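Putative molybdenum carrier protein (Syntrophus aciditrophicus SB, PDB 3IMK) is of unknown function but is a putative molybdenum carrier of the circularly permuted YpsA branch of the SLOG superfamily. Local coordinates at residues S64-L72 and L91-K101; S74-L85 and K101-D109. All coordinates share one frame; numbering follows the deposited sequence. Where two conformers were deposited one is given.

Interaction 1: residues S64-L72 and L91-K101; sequences SKRTEKNVL and LTEFFAEQYKK
F95 is the knob of this helix pair: its side chain enters the hole formed by S64, T67, E68 and V71. The ring has CB of E68 over one face, 3.7 Å from its centroid, a CH-pi contact, while CG2 of T67 comes to the ring edge. The E68 carboxylate lies only 26° from the ring plane, stacked with it. Deeper in, V71 buries more of its surface here than any other residue. Its CG1, anti to the backbone N, rests on the backbone of helix 87-98 with CA of A96 at 3.6 Å, and its CG2 meets CG2 of T92. T67 CG2 packs on T92 OG1, whose hydrogen bond goes to G88 O.

V71 is buried; on the solvent side L72 and Y99 are exposed, held by one hydrogen bond and one CH-pi contact. With its chain extended, E68 brings OE2 to Y99 OH, which donates to it over 2.6 Å, on the anti side and 35° out of the carboxylate plane. L72 CD2 makes a CH-pi contact over one face of the ring of Y99, 3.6 Å from the centroid.

The axes of 64-72 and 91-98 approach to 9.3 Å, with a signed crossing angle of -45°. Beneath them, V71 and T92 both touch T77 of strand 76-81, and A96 reaches C103 of strand 103-107, so both helices pack on one face of the parallel sheet.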
loop_
_atom_site.group_PDB
_atom_site.type_symbol
_atom_site.label_atom_id
_atom_site.label_comp_id
_atom_site.label_asym_id
_atom_site.label_seq_id
_atom_site.Cartn_x
_atom_site.Cartn_y
_atom_site.Cartn_z
ATOM N N SER A 64 9.477 4.483 -10.799
ATOM C CA SER A 64 8.754 5.709 -10.478
ATOM C C SER A 64 7.397 5.788 -11.207
ATOM O O SER A 64 6.388 6.223 -10.597
ATOM C CB SER A 64 9.610 6.927 -10.750
ATOM O OG SER A 64 10.691 6.952 -9.812
ATOM N N LYS A 65 7.356 5.380 -12.466
ATOM C CA LYS A 65 6.140 5.478 -13.270
ATOM C C LYS A 65 5.060 4.547 -12.727
ATOM O O LYS A 65 3.857 4.885 -12.749
ATOM C CB LYS A 65 6.436 5.272 -14.749
ATOM C CG LYS A 65 7.206 6.418 -15.309
ATOM C CD LYS A 65 7.697 6.173 -16.708
ATOM C CE LYS A 65 8.559 7.366 -17.189
ATOM N NZ LYS A 65 9.182 7.110 -18.542
ATOM N N ARG A 66 5.435 3.333 -12.281
ATOM C CA ARG A 66 4.389 2.439 -11.711
ATOM C C ARG A 66 3.912 2.961 -10.348
ATOM O O ARG A 66 2.735 2.846 -10.029
ATOM C CB ARG A 66 4.805 0.942 -11.692
ATOM C CG ARG A 66 5.835 0.510 -10.676
ATOM C CD ARG A 66 5.232 0.133 -9.279
ATOM N NE ARG A 66 6.135 -0.770 -8.547
ATOM C CZ ARG A 66 7.276 -0.417 -7.962
ATOM N NH1 ARG A 66 7.671 0.840 -7.904
ATOM N NH2 ARG A 66 8.011 -1.345 -7.348
ATOM N N THR A 67 4.800 3.516 -9.537
ATOM C CA THR A 67 4.389 4.123 -8.247
ATOM C C THR A 67 3.419 5.252 -8.481
ATOM O O THR A 67 2.384 5.299 -7.831
ATOM C CB THR A 67 5.681 4.583 -7.531
ATOM O OG1 THR A 67 6.457 3.408 -7.271
ATOM C CG2 THR A 67 5.408 5.361 -6.276
ATOM N N GLU A 68 3.713 6.091 -9.463
ATOM C CA GLU A 68 2.814 7.191 -9.796
ATOM C C GLU A 68 1.428 6.676 -10.211
ATOM O O GLU A 68 0.409 7.234 -9.808
ATOM C CB GLU A 68 3.416 8.041 -10.932
ATOM C CG GLU A 68 2.595 9.283 -11.340
ATOM C CD GLU A 68 3.214 10.019 -12.517
ATOM O OE1 GLU A 68 3.793 9.388 -13.426
ATOM O OE2 GLU A 68 3.166 11.269 -12.511
ATOM N N LYS A 69 1.416 5.636 -11.057
ATOM C CA LYS A 69 0.159 5.052 -11.604
ATOM C C LYS A 69 -0.719 4.491 -10.465
ATOM O O LYS A 69 -1.946 4.686 -10.489
ATOM C CB LYS A 69 0.471 3.967 -12.678
ATOM C CG LYS A 69 -0.771 3.506 -13.478
ATOM C CD LYS A 69 -1.106 4.519 -14.556
ATOM C CE LYS A 69 -2.302 4.064 -15.386
ATOM N NZ LYS A 69 -2.624 5.043 -16.507
ATOM N N ASN A 70 -0.106 3.823 -9.484
ATOM C CA ASN A 70 -0.928 3.299 -8.362
ATOM C C ASN A 70 -1.548 4.413 -7.520
ATOM O O ASN A 70 -2.672 4.291 -7.060
ATOM C CB ASN A 70 -0.146 2.305 -7.535
ATOM C CG ASN A 70 0.136 1.032 -8.295
ATOM O OD1 ASN A 70 -0.730 0.538 -9.025
ATOM N ND2 ASN A 70 1.366 0.517 -8.165
ATOM N N VAL A 71 -0.847 5.528 -7.367
ATOM C CA VAL A 71 -1.413 6.712 -6.684
ATOM C C VAL A 71 -2.602 7.268 -7.457
ATOM O O VAL A 71 -3.615 7.660 -6.855
ATOM C CB VAL A 71 -0.313 7.809 -6.435
ATOM C CG1 VAL A 71 -0.913 9.164 -5.971
ATOM C CG2 VAL A 71 0.737 7.336 -5.414
ATOM N N LEU A 72 -2.473 7.314 -8.771
ATOM C CA LEU A 72 -3.506 7.913 -9.616
ATOM C C LEU A 72 -4.716 6.997 -9.760
ATOM O O LEU A 72 -5.843 7.497 -9.914
ATOM C CB LEU A 72 -2.956 8.254 -10.993
ATOM C CG LEU A 72 -2.072 9.479 -11.039
ATOM C CD1 LEU A 72 -1.277 9.562 -12.369
ATOM C CD2 LEU A 72 -2.906 10.746 -10.851
ATOM N N LEU A 91 8.608 9.385 -2.577
ATOM C CA LEU A 91 8.096 9.747 -3.921
ATOM C C LEU A 91 6.600 9.478 -3.979
ATOM O O LEU A 91 5.847 10.262 -4.555
ATOM C CB LEU A 91 8.781 8.919 -4.996
ATOM C CG LEU A 91 8.446 9.299 -6.438
ATOM C CD1 LEU A 91 8.808 10.759 -6.752
ATOM C CD2 LEU A 91 9.118 8.297 -7.400
ATOM N N THR A 92 6.172 8.358 -3.398
ATOM C CA THR A 92 4.729 8.038 -3.351
ATOM C C THR A 92 3.958 9.206 -2.742
ATOM O O THR A 92 2.945 9.624 -3.249
ATOM C CB THR A 92 4.472 6.731 -2.563
ATOM O OG1 THR A 92 5.181 5.654 -3.160
ATOM C CG2 THR A 92 2.995 6.403 -2.444
ATOM N N GLU A 93 4.427 9.649 -1.574
ATOM C CA GLU A 93 3.813 10.752 -0.844
ATOM C C GLU A 93 3.807 12.043 -1.689
ATOM O O GLU A 93 2.818 12.772 -1.717
ATOM C CB GLU A 93 4.548 10.956 0.509
ATOM C CG GLU A 93 3.934 12.025 1.375
ATOM C CD GLU A 93 4.669 12.186 2.702
ATOM O OE1 GLU A 93 5.860 12.522 2.634
ATOM O OE2 GLU A 93 4.030 11.959 3.750
ATOM N N PHE A 94 4.932 12.320 -2.346
ATOM C CA PHE A 94 5.035 13.477 -3.245
ATOM C C PHE A 94 3.956 13.386 -4.327
ATOM O O PHE A 94 3.270 14.388 -4.609
ATOM C CB PHE A 94 6.445 13.531 -3.877
ATOM C CG PHE A 94 6.590 14.547 -4.988
ATOM C CD1 PHE A 94 6.809 15.865 -4.675
ATOM C CD2 PHE A 94 6.456 14.186 -6.316
ATOM C CE1 PHE A 94 6.935 16.824 -5.672
ATOM C CE2 PHE A 94 6.568 15.140 -7.306
ATOM C CZ PHE A 94 6.811 16.451 -6.970
ATOM N N PHE A 95 3.811 12.233 -4.980
ATOM C CA PHE A 95 2.808 12.104 -6.049
ATOM C C PHE A 95 1.382 12.302 -5.489
ATOM O O PHE A 95 0.543 12.970 -6.106
ATOM C CB PHE A 95 2.873 10.737 -6.743
ATOM C CG PHE A 95 4.070 10.526 -7.660
ATOM C CD1 PHE A 95 4.441 11.481 -8.587
ATOM C CD2 PHE A 95 4.766 9.318 -7.632
ATOM C CE1 PHE A 95 5.524 11.257 -9.454
ATOM C CE2 PHE A 95 5.811 9.103 -8.492
ATOM C CZ PHE A 95 6.193 10.048 -9.372
ATOM N N ALA A 96 1.078 11.683 -4.341
ATOM C CA ALA A 96 -0.234 11.892 -3.752
ATOM C C ALA A 96 -0.528 13.391 -3.481
ATOM O O ALA A 96 -1.624 13.887 -3.768
ATOM C CB ALA A 96 -0.418 11.026 -2.478
ATOM N N GLU A 97 0.467 14.082 -2.920
ATOM C CA GLU A 97 0.371 15.536 -2.665
ATOM C C GLU A 97 0.129 16.332 -3.955
ATOM O O GLU A 97 -0.733 17.230 -3.997
ATOM C CB GLU A 97 1.644 16.065 -1.981
ATOM C CG GLU A 97 1.711 15.761 -0.465
ATOM C CD GLU A 97 3.120 15.924 0.160
ATOM O OE1 GLU A 97 4.091 16.276 -0.551
ATOM O OE2 GLU A 97 3.241 15.673 1.380
ATOM N N GLN A 98 0.869 16.000 -5.005
ATOM C CA GLN A 98 0.780 16.746 -6.271
ATOM C C GLN A 98 -0.536 16.506 -7.043
ATOM O O GLN A 98 -0.999 17.397 -7.780
ATOM C CB GLN A 98 1.997 16.458 -7.173
ATOM C CG GLN A 98 3.354 16.861 -6.575
ATOM C CD GLN A 98 3.627 18.367 -6.629
ATOM O OE1 GLN A 98 3.536 18.982 -7.681
ATOM N NE2 GLN A 98 3.994 18.942 -5.496
ATOM N N TYR A 99 -1.123 15.320 -6.879
ATOM C CA TYR A 99 -2.367 14.964 -7.538
ATOM C C TYR A 99 -3.580 15.112 -6.610
ATOM O O TYR A 99 -4.681 14.727 -6.975
ATOM C CB TYR A 99 -2.272 13.535 -8.105
ATOM C CG TYR A 99 -1.294 13.396 -9.225
ATOM C CD1 TYR A 99 -1.462 14.149 -10.401
ATOM C CD2 TYR A 99 -0.208 12.518 -9.146
ATOM C CE1 TYR A 99 -0.590 14.032 -11.448
ATOM C CE2 TYR A 99 0.693 12.390 -10.211
ATOM C CZ TYR A 99 0.485 13.153 -11.357
ATOM O OH TYR A 99 1.339 13.053 -12.433
ATOM N N LYS A 100 -3.363 15.606 -5.397
ATOM C CA LYS A 100 -4.441 15.842 -4.426
ATOM C C LYS A 100 -5.220 14.587 -4.061
ATOM O O LYS A 100 -6.447 14.595 -3.876
ATOM C CB LYS A 100 -5.388 16.976 -4.890
ATOM C CG LYS A 100 -4.642 18.264 -5.256
ATOM C CD LYS A 100 -3.817 18.795 -4.124
ATOM N N LYS A 101 -4.490 13.486 -3.935
ATOM C CA LYS A 101 -5.067 12.218 -3.508
ATOM C C LYS A 101 -4.912 12.109 -2.006
ATOM O O LYS A 101 -3.830 12.404 -1.474
ATOM C CB LYS A 101 -4.364 11.040 -4.196
ATOM C CG LYS A 101 -4.710 10.868 -5.682
ATOM C CD LYS A 101 -6.075 10.144 -5.810
ATOM C CE LYS A 101 -6.492 9.901 -7.193
ATOM N NZ LYS A 101 -7.867 9.431 -7.155
#

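Interaction 2: residues S74-L85 and K101-D109; sequences SDGTLIISHGIL and KPCLHIDLD
OD1 of D107 is gripped by two backbone amides from opposite faces of its carboxylate plane. G83 N donates across the contact at 2.7 Å from above that plane, and D109 N, two residues on from D107, donates to the same OD1, an Asx turn. S81, two residues before G83, meets H105 of the partner strand. H105 NE2 donates to S81 OG over 2.7 Å, with the oxygen only 6° out of the imidazole plane, and S81 OG donates to G83 O at 2.6 Å. The hydroxyl accepts from the ring and donates to the carbonyl, which fixes the ring's rotation, while L85 CD2 covers one ring face at 3.7 Å from its centroid. At chi1 72° S81 OG lies between the backbone N and the carbonyl carbon, where it can serve both partners.

Back along the strands, pairing runs in parallel register from T77 with C103 to S81 with D107. Amides and carbonyls bond alternately from T77 N to L108 N, the straightest being I79 N to L104 O, at 171° and 2.9 Å. On one face, I79 CD1 meets SG of C103 at 3.6 Å. On the other, L78 CD1 packs on I106 CG1 and I80 CG2 on L108 CD1, against helices 113-126 and 145-157. At the start, K101 NZ bonds to S74 O.

Strand 103-107 is an outermost strand of the chain's sheet, and strand 76-81 pairs on its other side with 131-135. With helix 87-98 between them, the two strands form a beta-alpha-beta crossover of a Rossmann-like parallel sheet, as expected of a SLOG protein.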
loop_
_atom_site.group_PDB
_atom_site.type_symbol
_atom_site.label_atom_id
_atom_site.label_comp_id
_atom_site.label_asym_id
_atom_site.label_seq_id
_atom_site.Cartn_x
_atom_site.Cartn_y
_atom_site.Cartn_z
ATOM N N SER A 74 -6.289 4.917 -7.707
ATOM C CA SER A 74 -6.923 4.511 -6.450
ATOM C C SER A 74 -7.584 5.692 -5.821
ATOM O O SER A 74 -7.405 6.838 -6.273
ATOM C CB SER A 74 -5.881 3.918 -5.498
ATOM O OG SER A 74 -4.782 4.794 -5.273
ATOM N N ASP A 75 -8.354 5.448 -4.756
ATOM C CA ASP A 75 -9.031 6.522 -4.055
ATOM C C ASP A 75 -8.140 7.229 -3.022
ATOM O O ASP A 75 -8.386 8.408 -2.713
ATOM C CB ASP A 75 -10.240 5.985 -3.331
ATOM C CG ASP A 75 -11.322 5.499 -4.253
ATOM O OD1 ASP A 75 -11.461 6.008 -5.404
ATOM O OD2 ASP A 75 -12.066 4.567 -3.838
ATOM N N GLY A 76 -7.128 6.544 -2.523
ATOM C CA GLY A 76 -6.205 7.084 -1.564
ATOM C C GLY A 76 -5.045 6.150 -1.420
ATOM O O GLY A 76 -5.127 4.995 -1.789
ATOM N N THR A 77 -3.973 6.627 -0.781
ATOM C CA THR A 77 -2.734 5.885 -0.564
ATOM C C THR A 77 -2.337 5.888 0.915
ATOM O O THR A 77 -2.204 6.948 1.552
ATOM C CB THR A 77 -1.592 6.478 -1.439
ATOM O OG1 THR A 77 -1.888 6.313 -2.838
ATOM C CG2 THR A 77 -0.267 5.795 -1.163
ATOM N N LEU A 78 -2.161 4.678 1.423
ATOM C CA LEU A 78 -1.681 4.427 2.767
ATOM C C LEU A 78 -0.197 4.068 2.625
ATOM O O LEU A 78 0.109 3.123 1.892
ATOM C CB LEU A 78 -2.434 3.263 3.403
ATOM C CG LEU A 78 -1.895 2.699 4.725
ATOM C CD1 LEU A 78 -1.908 3.779 5.838
ATOM C CD2 LEU A 78 -2.747 1.506 5.160
ATOM N N ILE A 79 0.707 4.784 3.307
ATOM C CA ILE A 79 2.159 4.529 3.250
ATOM C C ILE A 79 2.578 4.053 4.653
ATOM O O ILE A 79 2.324 4.733 5.628
ATOM C CB ILE A 79 3.004 5.767 2.836
ATOM C CG1 ILE A 79 2.412 6.413 1.564
ATOM C CG2 ILE A 79 4.446 5.311 2.611
ATOM C CD1 ILE A 79 3.073 7.718 1.115
ATOM N N ILE A 80 3.189 2.884 4.740
ATOM C CA ILE A 80 3.599 2.295 6.005
ATOM C C ILE A 80 5.136 2.210 6.041
ATOM O O ILE A 80 5.734 1.671 5.126
ATOM C CB ILE A 80 2.970 0.891 6.165
ATOM C CG1 ILE A 80 1.458 0.933 5.929
ATOM C CG2 ILE A 80 3.322 0.339 7.568
ATOM C CD1 ILE A 80 0.797 -0.455 5.703
ATOM N N SER A 81 5.758 2.670 7.135
ATOM C CA SER A 81 7.196 2.622 7.305
ATOM C C SER A 81 7.566 2.491 8.766
ATOM O O SER A 81 6.713 2.606 9.659
ATOM C CB SER A 81 7.843 3.904 6.784
ATOM O OG SER A 81 7.593 4.995 7.631
ATOM N N HIS A 82 8.857 2.289 8.971
ATOM C CA HIS A 82 9.531 2.556 10.245
ATOM C C HIS A 82 10.479 3.695 10.027
ATOM O O HIS A 82 11.486 3.532 9.327
ATOM C CB HIS A 82 10.269 1.324 10.785
ATOM C CG HIS A 82 9.376 0.165 11.104
ATOM N ND1 HIS A 82 9.339 -0.970 10.320
ATOM C CD2 HIS A 82 8.494 -0.043 12.115
ATOM C CE1 HIS A 82 8.487 -1.833 10.850
ATOM N NE2 HIS A 82 7.942 -1.289 11.930
ATOM N N GLY A 83 10.114 4.872 10.522
ATOM C CA GLY A 83 10.919 6.068 10.346
ATOM C C GLY A 83 10.432 6.967 9.206
ATOM O O GLY A 83 9.465 6.660 8.485
ATOM N N ILE A 84 11.134 8.079 9.024
ATOM C CA ILE A 84 10.791 9.051 7.993
ATOM C C ILE A 84 10.897 8.424 6.623
ATOM O O ILE A 84 11.750 7.565 6.357
ATOM C CB ILE A 84 11.670 10.311 8.095
ATOM C CG1 ILE A 84 13.145 9.947 7.929
ATOM C CG2 ILE A 84 11.332 11.019 9.424
ATOM C CD1 ILE A 84 13.720 10.302 6.572
ATOM N N LEU A 85 9.991 8.841 5.736
ATOM C CA LEU A 85 10.007 8.356 4.355
ATOM C C LEU A 85 11.245 8.770 3.566
ATOM O O LEU A 85 11.643 9.931 3.609
ATOM C CB LEU A 85 8.772 8.826 3.624
ATOM C CG LEU A 85 7.434 8.378 4.217
ATOM C CD1 LEU A 85 6.244 8.801 3.404
ATOM C CD2 LEU A 85 7.428 6.846 4.444
ATOM N N LYS A 101 -4.490 13.486 -3.935
ATOM C CA LYS A 101 -5.067 12.218 -3.508
ATOM C C LYS A 101 -4.912 12.109 -2.006
ATOM O O LYS A 101 -3.830 12.404 -1.474
ATOM C CB LYS A 101 -4.364 11.040 -4.196
ATOM C CG LYS A 101 -4.710 10.868 -5.682
ATOM C CD LYS A 101 -6.075 10.144 -5.810
ATOM C CE LYS A 101 -6.492 9.901 -7.193
ATOM N NZ LYS A 101 -7.867 9.431 -7.155
ATOM N N PRO A 102 -5.946 11.660 -1.273
ATOM C CA PRO A 102 -5.789 11.427 0.139
ATOM C C PRO A 102 -4.612 10.513 0.398
ATOM O O PRO A 102 -4.390 9.530 -0.317
ATOM C CB PRO A 102 -7.121 10.771 0.551
ATOM C CG PRO A 102 -8.104 11.234 -0.487
ATOM C CD PRO A 102 -7.316 11.397 -1.744
ATOM N N CYS A 103 -3.862 10.825 1.428
ATOM C CA CYS A 103 -2.637 10.117 1.745
ATOM C C CYS A 103 -2.434 10.118 3.273
ATOM O O CYS A 103 -2.562 11.155 3.911
ATOM C CB CYS A 103 -1.475 10.744 0.984
ATOM S SG CYS A 103 0.119 9.854 1.212
ATOM N N LEU A 104 -2.196 8.942 3.835
ATOM C CA LEU A 104 -1.882 8.779 5.223
ATOM C C LEU A 104 -0.603 8.023 5.335
ATOM O O LEU A 104 -0.508 6.903 4.850
ATOM C CB LEU A 104 -3.031 8.032 5.928
ATOM C CG LEU A 104 -2.833 7.690 7.410
ATOM C CD1 LEU A 104 -2.587 8.940 8.258
ATOM C CD2 LEU A 104 -4.023 6.887 7.966
ATOM N N HIS A 105 0.377 8.581 6.021
ATOM C CA HIS A 105 1.612 7.910 6.341
ATOM C C HIS A 105 1.567 7.471 7.813
ATOM O O HIS A 105 1.468 8.320 8.688
ATOM C CB HIS A 105 2.825 8.865 6.164
ATOM C CG HIS A 105 4.115 8.292 6.686
ATOM N ND1 HIS A 105 5.148 9.064 7.180
ATOM C CD2 HIS A 105 4.536 6.999 6.756
ATOM C CE1 HIS A 105 6.135 8.265 7.571
ATOM N NE2 HIS A 105 5.801 7.015 7.303
ATOM N N ILE A 106 1.649 6.158 8.017
ATOM C CA ILE A 106 1.796 5.535 9.329
ATOM C C ILE A 106 3.270 5.195 9.522
ATOM O O ILE A 106 3.818 4.353 8.817
ATOM C CB ILE A 106 0.923 4.287 9.462
ATOM C CG1 ILE A 106 -0.552 4.662 9.396
ATOM C CG2 ILE A 106 1.233 3.502 10.753
ATOM C CD1 ILE A 106 -1.062 5.663 10.507
ATOM N N ASP A 107 3.892 5.804 10.534
ATOM C CA ASP A 107 5.263 5.537 10.936
ATOM C C ASP A 107 5.166 4.646 12.200
ATOM O O ASP A 107 4.856 5.114 13.286
ATOM C CB ASP A 107 6.014 6.843 11.206
ATOM C CG ASP A 107 7.444 6.625 11.638
ATOM O OD1 ASP A 107 7.847 5.474 11.956
ATOM O OD2 ASP A 107 8.223 7.601 11.630
ATOM N N LEU A 108 5.431 3.357 12.016
ATOM C CA LEU A 108 5.289 2.371 13.075
ATOM C C LEU A 108 6.433 2.412 14.062
ATOM O O LEU A 108 6.429 1.608 14.995
ATOM C CB LEU A 108 5.079 0.970 12.475
ATOM C CG LEU A 108 3.737 0.749 11.812
ATOM C CD1 LEU A 108 3.670 -0.641 11.179
ATOM C CD2 LEU A 108 2.554 0.956 12.739
ATOM N N ASP A 109 7.351 3.374 13.924
ATOM C CA ASP A 109 8.230 3.729 15.058
ATOM C C ASP A 109 7.616 4.780 15.994
ATOM O O ASP A 109 8.145 5.005 17.094
ATOM C CB ASP A 109 9.599 4.241 14.597
ATOM C CG ASP A 109 10.511 3.153 14.076
ATOM O OD1 ASP A 109 10.216 1.935 14.198
ATOM O OD2 ASP A 109 11.585 3.512 13.516
#

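How the interactions relate
Interaction 2 pairs the strands of the crossover whose helix supplies one side of interaction 1, and their segments alternate along the chain. The centres lie about 12 Å apart, yet the two contacts meet directly: T92 CG2 is 3.6 Å from T77 CG2, and E93 N is 3.6 Å from I79 CD1. K101 belongs to both, its aliphatic chain passing V71 O before the amine reaches the loop after helix 63-72. Bound small molecules, probably from the crystallisation liquor, lie near both contacts. K69 and L72 help line the polyether pocket with W37 and M58, whereas T92 and D107 each lie near a glycerol, and D107 N hydrogen-bonds to one. None of these ligands establishes a molybdenum site.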